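Local coordinates for Low molecular weight phosphotyrosine phosphatase family protein (Streptococcus pyogenes, PDB 5GOT), which is a low molecular weight protein tyrosine phosphatase that removes the phosphate group from phosphotyrosine in proteins, at residues A[46-51]-A[120-125]; A[74-79]-A[95-100]; A[20-25]-A[31-36]. All coordinates share one frame; numbering follows the deposited sequence.

Interaction 1. Residues A[46-51]-A[120-125]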
loop_
_atom_site.group_PDB
_atom_site.type_symbol
_atom_site.label_atom_id
_atom_site.label_comp_id
_atom_site.label_asym_id
_atom_site.label_seq_id
_atom_site.Cartn_x
_atom_site.Cartn_y
_atom_site.Cartn_z
ATOM N N PRO A 46 -10.081 11.195 -5.322
ATOM C CA PRO A 46 -9.563 11.104 -3.956
ATOM C C PRO A 46 -9.757 9.707 -3.385
ATOM O O PRO A 46 -10.358 8.817 -3.995
ATOM C CB PRO A 46 -10.392 12.147 -3.201
ATOM C CG PRO A 46 -11.656 12.236 -3.976
ATOM C CD PRO A 46 -11.289 12.037 -5.408
ATOM N N ILE A 47 -9.214 9.523 -2.182
ATOM C CA ILE A 47 -9.422 8.274 -1.462
ATOM C C ILE A 47 -10.911 7.990 -1.373
ATOM O O ILE A 47 -11.719 8.884 -1.105
ATOM C CB ILE A 47 -8.776 8.346 -0.069
ATOM C CG1 ILE A 47 -7.265 8.573 -0.202
ATOM C CG2 ILE A 47 -9.047 7.072 0.701
ATOM C CD1 ILE A 47 -6.613 8.996 1.086
ATOM N N HIS A 48 -11.278 6.739 -1.620
ATOM C CA HIS A 48 -12.668 6.304 -1.550
ATOM C C HIS A 48 -13.248 6.550 -0.154
ATOM O O HIS A 48 -12.543 6.489 0.856
ATOM C CB HIS A 48 -12.726 4.823 -1.932
ATOM C CG HIS A 48 -14.106 4.265 -2.093
ATOM N ND1 HIS A 48 -14.893 3.896 -1.021
ATOM C CD2 HIS A 48 -14.813 3.953 -3.204
ATOM C CE1 HIS A 48 -16.037 3.409 -1.466
ATOM N NE2 HIS A 48 -16.014 3.433 -2.786
ATOM N N SER A 49 -14.554 6.845 -0.106
ATOM C CA SER A 49 -15.201 7.185 1.160
ATOM C C SER A 49 -15.036 6.081 2.195
ATOM O O SER A 49 -14.918 6.361 3.396
ATOM C CB SER A 49 -16.692 7.459 0.937
ATOM O OG SER A 49 -17.284 6.383 0.228
ATOM N N GLY A 50 -15.037 4.819 1.757
ATOM C CA GLY A 50 -14.924 3.719 2.705
ATOM C C GLY A 50 -13.574 3.678 3.400
ATOM O O GLY A 50 -13.487 3.358 4.593
ATOM N N THR A 51 -12.501 3.976 2.663
ATOM C CA THR A 51 -11.181 4.057 3.287
ATOM C C THR A 51 -11.057 5.309 4.156
ATOM O O THR A 51 -10.540 5.243 5.277
ATOM C CB THR A 51 -10.089 4.000 2.209
ATOM O OG1 THR A 51 -10.138 2.709 1.584
ATOM C CG2 THR A 51 -8.689 4.186 2.829
ATOM N N ASN A 120 -17.453 -4.471 0.205
ATOM C CA ASN A 120 -17.856 -3.268 0.930
ATOM C C ASN A 120 -17.619 -3.395 2.435
ATOM O O ASN A 120 -18.237 -2.684 3.233
ATOM C CB ASN A 120 -19.320 -2.902 0.652
ATOM C CG ASN A 120 -19.643 -1.501 1.081
ATOM O OD1 ASN A 120 -18.881 -0.586 0.811
ATOM N ND2 ASN A 120 -20.744 -1.330 1.799
ATOM N N ASP A 121 -16.729 -4.290 2.858
ATOM C CA ASP A 121 -16.426 -4.471 4.278
ATOM C C ASP A 121 -15.065 -3.838 4.565
ATOM O O ASP A 121 -14.030 -4.512 4.608
ATOM C CB ASP A 121 -16.459 -5.941 4.635
ATOM C CG ASP A 121 -16.345 -6.177 6.113
ATOM O OD1 ASP A 121 -15.975 -5.237 6.848
ATOM O OD2 ASP A 121 -16.634 -7.308 6.537
ATOM N N PHE A 122 -15.067 -2.523 4.784
ATOM C CA PHE A 122 -13.807 -1.822 5.011
ATOM C C PHE A 122 -13.242 -2.079 6.402
ATOM O O PHE A 122 -12.057 -1.821 6.631
ATOM C CB PHE A 122 -13.987 -0.325 4.776
ATOM C CG PHE A 122 -14.179 0.021 3.330
ATOM C CD1 PHE A 122 -15.426 -0.106 2.738
ATOM C CD2 PHE A 122 -13.103 0.432 2.553
ATOM C CE1 PHE A 122 -15.601 0.204 1.394
ATOM C CE2 PHE A 122 -13.272 0.737 1.211
ATOM C CZ PHE A 122 -14.522 0.615 0.632
ATOM N N GLU A 123 -14.060 -2.581 7.327
ATOM C CA GLU A 123 -13.548 -3.019 8.622
ATOM C C GLU A 123 -12.645 -4.238 8.472
ATOM O O GLU A 123 -11.536 -4.267 9.017
ATOM C CB GLU A 123 -14.712 -3.325 9.561
ATOM C CG GLU A 123 -14.314 -4.060 10.831
ATOM C CD GLU A 123 -13.496 -3.209 11.774
ATOM O OE1 GLU A 123 -13.461 -1.978 11.590
ATOM O OE2 GLU A 123 -12.891 -3.774 12.708
ATOM N N GLU A 124 -13.113 -5.261 7.749
ATOM C CA GLU A 124 -12.265 -6.409 7.427
ATOM C C GLU A 124 -10.982 -5.962 6.742
ATOM O O GLU A 124 -9.889 -6.444 7.068
ATOM C CB GLU A 124 -13.018 -7.405 6.539
ATOM C CG GLU A 124 -12.156 -8.620 6.091
ATOM C CD GLU A 124 -12.922 -9.658 5.252
ATOM O OE1 GLU A 124 -13.643 -9.279 4.296
ATOM O OE2 GLU A 124 -12.798 -10.867 5.549
ATOM N N THR A 125 -11.103 -5.036 5.782
ATOM C CA THR A 125 -9.936 -4.512 5.078
ATOM C C THR A 125 -8.960 -3.877 6.054
ATOM O O THR A 125 -7.748 -4.130 6.004
ATOM C CB THR A 125 -10.363 -3.479 4.022
ATOM O OG1 THR A 125 -11.332 -4.053 3.139
ATOM C CG2 THR A 125 -9.156 -3.004 3.209
#

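Interaction 2. Residues A[74-79]-A[95-100]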
loop_
_atom_site.group_PDB
_atom_site.type_symbol
_atom_site.label_atom_id
_atom_site.label_comp_id
_atom_site.label_asym_id
_atom_site.label_seq_id
_atom_site.Cartn_x
_atom_site.Cartn_y
_atom_site.Cartn_z
ATOM N N THR A 74 9.288 5.768 -13.772
ATOM C CA THR A 74 10.110 6.360 -12.723
ATOM C C THR A 74 9.927 5.619 -11.408
ATOM O O THR A 74 10.898 5.367 -10.678
ATOM C CB THR A 74 9.760 7.835 -12.530
ATOM O OG1 THR A 74 9.441 8.433 -13.795
ATOM C CG2 THR A 74 10.940 8.549 -11.903
ATOM N N ASP A 75 8.677 5.270 -11.091
ATOM C CA ASP A 75 8.381 4.600 -9.827
ATOM C C ASP A 75 9.048 3.238 -9.752
ATOM O O ASP A 75 9.620 2.872 -8.715
ATOM C CB ASP A 75 6.872 4.454 -9.654
ATOM C CG ASP A 75 6.162 5.780 -9.596
ATOM O OD1 ASP A 75 6.734 6.727 -9.016
ATOM O OD2 ASP A 75 5.023 5.855 -10.115
ATOM N N PHE A 76 8.949 2.448 -10.828
ATOM C CA PHE A 76 9.586 1.131 -10.821
ATOM C C PHE A 76 11.087 1.233 -10.577
ATOM O O PHE A 76 11.679 0.314 -10.001
ATOM C CB PHE A 76 9.334 0.392 -12.135
ATOM C CG PHE A 76 7.975 -0.224 -12.245
ATOM C CD1 PHE A 76 7.697 -1.443 -11.626
ATOM C CD2 PHE A 76 6.984 0.383 -12.998
ATOM C CE1 PHE A 76 6.441 -2.030 -11.750
ATOM C CE2 PHE A 76 5.728 -0.193 -13.123
ATOM C CZ PHE A 76 5.454 -1.406 -12.496
ATOM N N ASN A 77 11.716 2.340 -11.004
ATOM C CA ASN A 77 13.148 2.533 -10.781
ATOM C C ASN A 77 13.444 3.033 -9.376
ATOM O O ASN A 77 14.461 2.652 -8.779
ATOM C CB ASN A 77 13.718 3.523 -11.800
ATOM C CG ASN A 77 14.053 2.868 -13.120
ATOM O OD1 ASN A 77 15.157 2.357 -13.303
ATOM N ND2 ASN A 77 13.096 2.871 -14.049
ATOM N N THR A 78 12.573 3.889 -8.842
ATOM C CA THR A 78 12.839 4.566 -7.577
ATOM C C THR A 78 12.492 3.707 -6.363
ATOM O O THR A 78 13.239 3.696 -5.378
ATOM C CB THR A 78 12.055 5.876 -7.525
ATOM O OG1 THR A 78 12.253 6.590 -8.751
ATOM C CG2 THR A 78 12.524 6.731 -6.348
ATOM N N PHE A 79 11.357 3.014 -6.376
ATOM C CA PHE A 79 10.928 2.314 -5.169
ATOM C C PHE A 79 11.740 1.042 -4.956
ATOM O O PHE A 79 12.135 0.367 -5.909
ATOM C CB PHE A 79 9.429 1.999 -5.228
ATOM C CG PHE A 79 8.559 3.208 -4.998
ATOM C CD1 PHE A 79 8.384 3.722 -3.716
ATOM C CD2 PHE A 79 7.940 3.841 -6.057
ATOM C CE1 PHE A 79 7.590 4.851 -3.502
ATOM C CE2 PHE A 79 7.159 4.982 -5.854
ATOM C CZ PHE A 79 6.985 5.477 -4.571
ATOM N N GLU A 95 3.628 -7.427 -15.754
ATOM C CA GLU A 95 3.484 -7.305 -17.206
ATOM C C GLU A 95 3.708 -5.869 -17.661
ATOM O O GLU A 95 4.436 -5.623 -18.631
ATOM C CB GLU A 95 2.109 -7.791 -17.681
ATOM C CG GLU A 95 1.522 -9.009 -16.974
ATOM C CD GLU A 95 2.345 -10.289 -17.122
ATOM O OE1 GLU A 95 3.422 -10.302 -17.790
ATOM O OE2 GLU A 95 1.911 -11.339 -16.569
ATOM N N MET A 96 3.101 -4.901 -16.968
ATOM C CA MET A 96 3.244 -3.514 -17.397
ATOM C C MET A 96 4.687 -3.035 -17.319
ATOM O O MET A 96 5.053 -2.092 -18.031
ATOM C CB MET A 96 2.318 -2.599 -16.584
ATOM C CG MET A 96 2.681 -2.405 -15.122
ATOM S SD MET A 96 1.375 -1.507 -14.244
ATOM C CE MET A 96 1.386 0.075 -15.124
ATOM N N SER A 97 5.528 -3.680 -16.507
ATOM C CA SER A 97 6.951 -3.365 -16.466
ATOM C C SER A 97 7.811 -4.380 -17.221
ATOM O O SER A 97 9.039 -4.348 -17.085
ATOM C CB SER A 97 7.432 -3.255 -15.015
ATOM O OG SER A 97 7.298 -4.495 -14.343
ATOM N N GLN A 98 7.195 -5.285 -17.994
ATOM C CA GLN A 98 7.907 -6.304 -18.788
ATOM C C GLN A 98 8.926 -7.073 -17.954
ATOM O O GLN A 98 10.032 -7.381 -18.408
ATOM C CB GLN A 98 8.593 -5.697 -20.012
ATOM C CG GLN A 98 7.699 -4.842 -20.873
ATOM C CD GLN A 98 8.012 -3.382 -20.684
ATOM O OE1 GLN A 98 9.143 -2.954 -20.915
ATOM N NE2 GLN A 98 7.025 -2.608 -20.240
ATOM N N HIS A 99 8.559 -7.361 -16.714
ATOM C CA HIS A 99 9.318 -8.266 -15.858
ATOM C C HIS A 99 10.747 -7.793 -15.626
ATOM O O HIS A 99 11.621 -8.601 -15.298
ATOM C CB HIS A 99 9.305 -9.681 -16.440
ATOM C CG HIS A 99 7.952 -10.324 -16.430
ATOM N ND1 HIS A 99 7.495 -11.081 -15.372
ATOM C CD2 HIS A 99 6.963 -10.335 -17.353
ATOM C CE1 HIS A 99 6.286 -11.532 -15.644
ATOM N NE2 HIS A 99 5.937 -11.090 -16.838
ATOM N N GLN A 100 11.003 -6.490 -15.775
ATOM C CA GLN A 100 12.330 -5.923 -15.573
ATOM C C GLN A 100 12.689 -5.746 -14.104
ATOM O O GLN A 100 13.872 -5.537 -13.789
ATOM C CB GLN A 100 12.432 -4.569 -16.271
ATOM C CG GLN A 100 12.138 -4.601 -17.755
ATOM C CD GLN A 100 12.167 -3.203 -18.375
ATOM O OE1 GLN A 100 11.146 -2.706 -18.865
ATOM N NE2 GLN A 100 13.338 -2.564 -18.356
#

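Interaction 3. Residues A[20-25]-A[31-36]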
loop_
_atom_site.group_PDB
_atom_site.type_symbol
_atom_site.label_atom_id
_atom_site.label_comp_id
_atom_site.label_asym_id
_atom_site.label_seq_id
_atom_site.Cartn_x
_atom_site.Cartn_y
_atom_site.Cartn_z
ATOM N N PHE A 20 -1.346 4.867 4.548
ATOM C CA PHE A 20 -1.481 5.685 5.744
ATOM C C PHE A 20 -1.480 4.852 7.017
ATOM O O PHE A 20 -1.028 5.341 8.057
ATOM C CB PHE A 20 -2.716 6.583 5.602
ATOM C CG PHE A 20 -2.571 7.572 4.478
ATOM C CD1 PHE A 20 -1.638 8.598 4.569
ATOM C CD2 PHE A 20 -3.292 7.433 3.301
ATOM C CE1 PHE A 20 -1.452 9.498 3.511
ATOM C CE2 PHE A 20 -3.133 8.336 2.246
ATOM C CZ PHE A 20 -2.207 9.369 2.351
ATOM N N VAL A 21 -1.934 3.598 6.973
ATOM C CA VAL A 21 -1.745 2.732 8.132
ATOM C C VAL A 21 -0.252 2.477 8.354
ATOM O O VAL A 21 0.253 2.586 9.477
ATOM C CB VAL A 21 -2.535 1.419 7.978
ATOM C CG1 VAL A 21 -2.203 0.459 9.117
ATOM C CG2 VAL A 21 -4.042 1.691 7.959
ATOM N N MET A 22 0.486 2.169 7.282
ATOM C CA MET A 22 1.926 1.971 7.436
ATOM C C MET A 22 2.597 3.242 7.947
ATOM O O MET A 22 3.474 3.187 8.819
ATOM C CB MET A 22 2.555 1.540 6.108
ATOM C CG MET A 22 3.972 1.001 6.256
ATOM S SD MET A 22 3.938 -0.634 6.963
ATOM C CE MET A 22 5.684 -0.902 7.326
ATOM N N LYS A 23 2.179 4.400 7.435
ATOM C CA LYS A 23 2.753 5.655 7.890
ATOM C C LYS A 23 2.468 5.913 9.361
ATOM O O LYS A 23 3.216 6.657 10.005
ATOM C CB LYS A 23 2.230 6.813 7.043
ATOM C CG LYS A 23 2.848 6.884 5.660
ATOM C CD LYS A 23 2.334 8.101 4.916
ATOM C CE LYS A 23 3.210 8.447 3.726
ATOM N NZ LYS A 23 2.477 9.245 2.722
ATOM N N SER A 24 1.425 5.296 9.913
ATOM C CA SER A 24 1.109 5.505 11.315
ATOM C C SER A 24 1.964 4.660 12.246
ATOM O O SER A 24 1.924 4.885 13.460
ATOM C CB SER A 24 -0.378 5.221 11.576
ATOM O OG SER A 24 -0.641 3.829 11.718
ATOM N N ILE A 25 2.727 3.695 11.727
ATOM C CA ILE A 25 3.509 2.806 12.574
ATOM C C ILE A 25 5.008 2.915 12.329
ATOM O O ILE A 25 5.779 2.257 13.024
ATOM C CB ILE A 25 3.051 1.337 12.444
ATOM C CG1 ILE A 25 3.252 0.808 11.024
ATOM C CG2 ILE A 25 1.593 1.181 12.883
ATOM C CD1 ILE A 25 3.162 -0.713 10.936
ATOM N N MET A 31 11.366 5.278 6.755
ATOM C CA MET A 31 10.734 4.624 5.613
ATOM C C MET A 31 9.917 5.628 4.814
ATOM O O MET A 31 9.151 6.415 5.382
ATOM C CB MET A 31 9.847 3.453 6.058
ATOM C CG MET A 31 9.387 2.565 4.909
ATOM S SD MET A 31 8.230 1.272 5.409
ATOM C CE MET A 31 9.246 0.260 6.478
ATOM N N MET A 32 10.081 5.602 3.497
ATOM C CA MET A 32 9.324 6.459 2.599
ATOM C C MET A 32 8.218 5.624 1.968
ATOM O O MET A 32 8.487 4.561 1.400
ATOM C CB MET A 32 10.244 7.066 1.537
ATOM C CG MET A 32 9.590 8.066 0.588
ATOM S SD MET A 32 9.101 7.319 -0.982
ATOM C CE MET A 32 9.237 8.713 -2.097
ATOM N N ILE A 33 6.975 6.083 2.098
ATOM C CA ILE A 33 5.803 5.260 1.808
ATOM C C ILE A 33 4.862 6.044 0.912
ATOM O O ILE A 33 4.522 7.192 1.217
ATOM C CB ILE A 33 5.084 4.823 3.097
ATOM C CG1 ILE A 33 6.034 4.045 4.002
ATOM C CG2 ILE A 33 3.897 3.943 2.766
ATOM C CD1 ILE A 33 5.582 3.998 5.432
ATOM N N GLU A 34 4.465 5.432 -0.203
ATOM C CA GLU A 34 3.513 6.002 -1.146
ATOM C C GLU A 34 2.611 4.874 -1.636
ATOM O O GLU A 34 2.768 3.716 -1.236
ATOM C CB GLU A 34 4.225 6.709 -2.304
ATOM C CG GLU A 34 4.941 7.989 -1.864
ATOM C CD GLU A 34 5.305 8.887 -3.029
ATOM O OE1 GLU A 34 6.248 9.699 -2.898
ATOM O OE2 GLU A 34 4.654 8.765 -4.086
ATOM N N SER A 35 1.646 5.212 -2.490
ATOM C CA SER A 35 0.780 4.209 -3.096
ATOM C C SER A 35 0.443 4.613 -4.525
ATOM O O SER A 35 0.513 5.790 -4.897
ATOM C CB SER A 35 -0.507 3.979 -2.274
ATOM O OG SER A 35 -1.309 5.161 -2.181
ATOM N N ARG A 36 0.088 3.614 -5.332
ATOM C CA ARG A 36 -0.185 3.830 -6.748
ATOM C C ARG A 36 -1.243 2.852 -7.234
ATOM O O ARG A 36 -1.590 1.877 -6.552
ATOM C CB ARG A 36 1.076 3.650 -7.607
ATOM C CG ARG A 36 2.195 4.623 -7.338
ATOM C CD ARG A 36 1.992 5.977 -8.019
ATOM N NE ARG A 36 3.220 6.749 -7.884
ATOM C CZ ARG A 36 3.549 7.431 -6.792
ATOM N NH1 ARG A 36 2.723 7.463 -5.748
ATOM N NH2 ARG A 36 4.704 8.081 -6.744
HETATM O O HOH W 1 4.725 10.035 1.222
#

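Interaction 1. Residues A[46-51]-A[120-125]
Two helix N-termini meet here: helix 49-57 offers the backbone of its first turn, and helix 122-140 lays its first residue, Phe122, flat against it. The fit centres on Gly50, whose CA sits over the middle of the Phe122 ring, 3.5 Å from the centroid and only 3° off the ring normal, a CH-pi contact. Gly50 C lies over the same face, 3.4 Å from Phe122 CD2, and Thr51 N comes in obliquely, 3.6 Å from Phe122 CE2. With CG anti to the carbonyl carbon (chi1 -71°), Phe122 swings its ring toward helix 49-57. His48 adds its ring at the far end of the phenyl, ND1 lying 3.7 Å from Phe122 CZ; the two planes are nearly parallel but slid apart, so the rings barely overlap. His48 ND1 also caps its helix, accepting from Gly50 N at 2.9 Å in a nearly straight bond. Asp121 caps the other helix one residue further on, its OD1 accepting from Glu124 N at 3.0 Å from above the carboxylate plane. Thr51 crosses the ring at about a right angle, OG1 nearest Phe122 CE2, while its hydrogen bond goes to Cys13 O, in the phosphate-binding loop of the family. No hydrogen bond crosses the contact; what holds the two helix starts together is dispersion between an aromatic face and peptide backbone, at a spacing that the bare glycine permits.

Interaction 2. Residues A[74-79]-A[95-100]
With CG turned anti to its carbonyl carbon (chi1 -78°), Phe76 extends its ring from helix 73-78 to the end of helix 87-96, where Ser97 has its OG between backbone N and carbonyl carbon (chi1 63°). The Ser97 CA-CB bond points toward the ring, and CB stands over the middle of one face, 3.7 Å from the centroid and 13° off the normal, a CH-pi contact with Ser97 CB 3.6 Å from Phe76 CE1. The serine torsion sets only where the hydroxyl goes: it bonds to Leu93 O on its own helix. Met96 meets the tip carbon of the ring, its CG 3.9 Å from Phe76 CZ, the two side chains crossing at about a right angle. Ile71 touches both Phe76 and Met96, and Leu93 also packs on the ring. Beyond Ser97, Gln98, with positive phi, closes a Schellman motif in which Gln98 N bonds Glu95 O at 2.9 Å and His99 N reaches back to Lys94 O. His99 NE2 donates to Glu95 OE1 at 2.8 Å, tying the turn to the last turn of the helix. This is plain packing between helices that precede and follow strand 81-84 in the chain, one aromatic side chain lying against a Schellman-capped helix C-terminus.

Interaction 3. Residues A[20-25]-A[31-36]
Lys23 NZ is held by two partners, a salt bridge to Glu19 on the same helix and water 1, which accepts from it at 2.8 Å. The water passes the link across the contact by donating to Ile33 O at 2.9 Å, so it bridges the ammonium group and the strand backbone. The lysine chain is extended beyond CG and slides past Ile33 in the opposite direction, its CG 4.0 Å from Ile33 CB. Next to this bridge the contact is apolar. Met22, with CG anti to the backbone N (chi1 -166°) and bent at chi2, sets that CG 3.5 Å from Ile33 CD1 and carries its methyl on to Met31, where the two CE atoms lie 3.8 Å apart. Met22 crosses both strand residues at about a right angle. Phe6 of the neighbouring strand touches Met22 and Ile33, and Cys133 of helix 122-140 packs on Met22. Farther along the strand, Arg36 turns NH1 and NH2 end-on to one oxygen, Glu34 OE2, with NH2 the closer at 2.7 Å; NH1 also donates to Ser35 O, which should hold the guanidinium in a fixed orientation. The whole belongs to the beta-alpha-beta crossover of strand 2-8, helix 14-23 and strand 31-37, the opening unit of the low molecular weight phosphatase fold, with the helix packed against the parallel sheet.

How the interactions relate
From the N terminus, interaction 3 closes first, folding helix 14-23 back on strand 31-37 across a short loop. Interaction 1 opens next, at the start of helix 49-57, and closes only at helix 122-140; interaction 2 is nested inside that long loop, joining helices 73-78 and 87-96. Interactions 1 and 2 lie on opposite sides of the chain's centre, their centres about 27 Å apart, and do not touch. Interaction 3 meets both: Ile47 CD1 packs on Phe20 CE2 at 3.7 Å, and Asp75 OD2 forms a salt bridge with Arg36 NE at 3.0 Å. The edge strand 31-37 and its helix therefore connect the two outlying helix pairs.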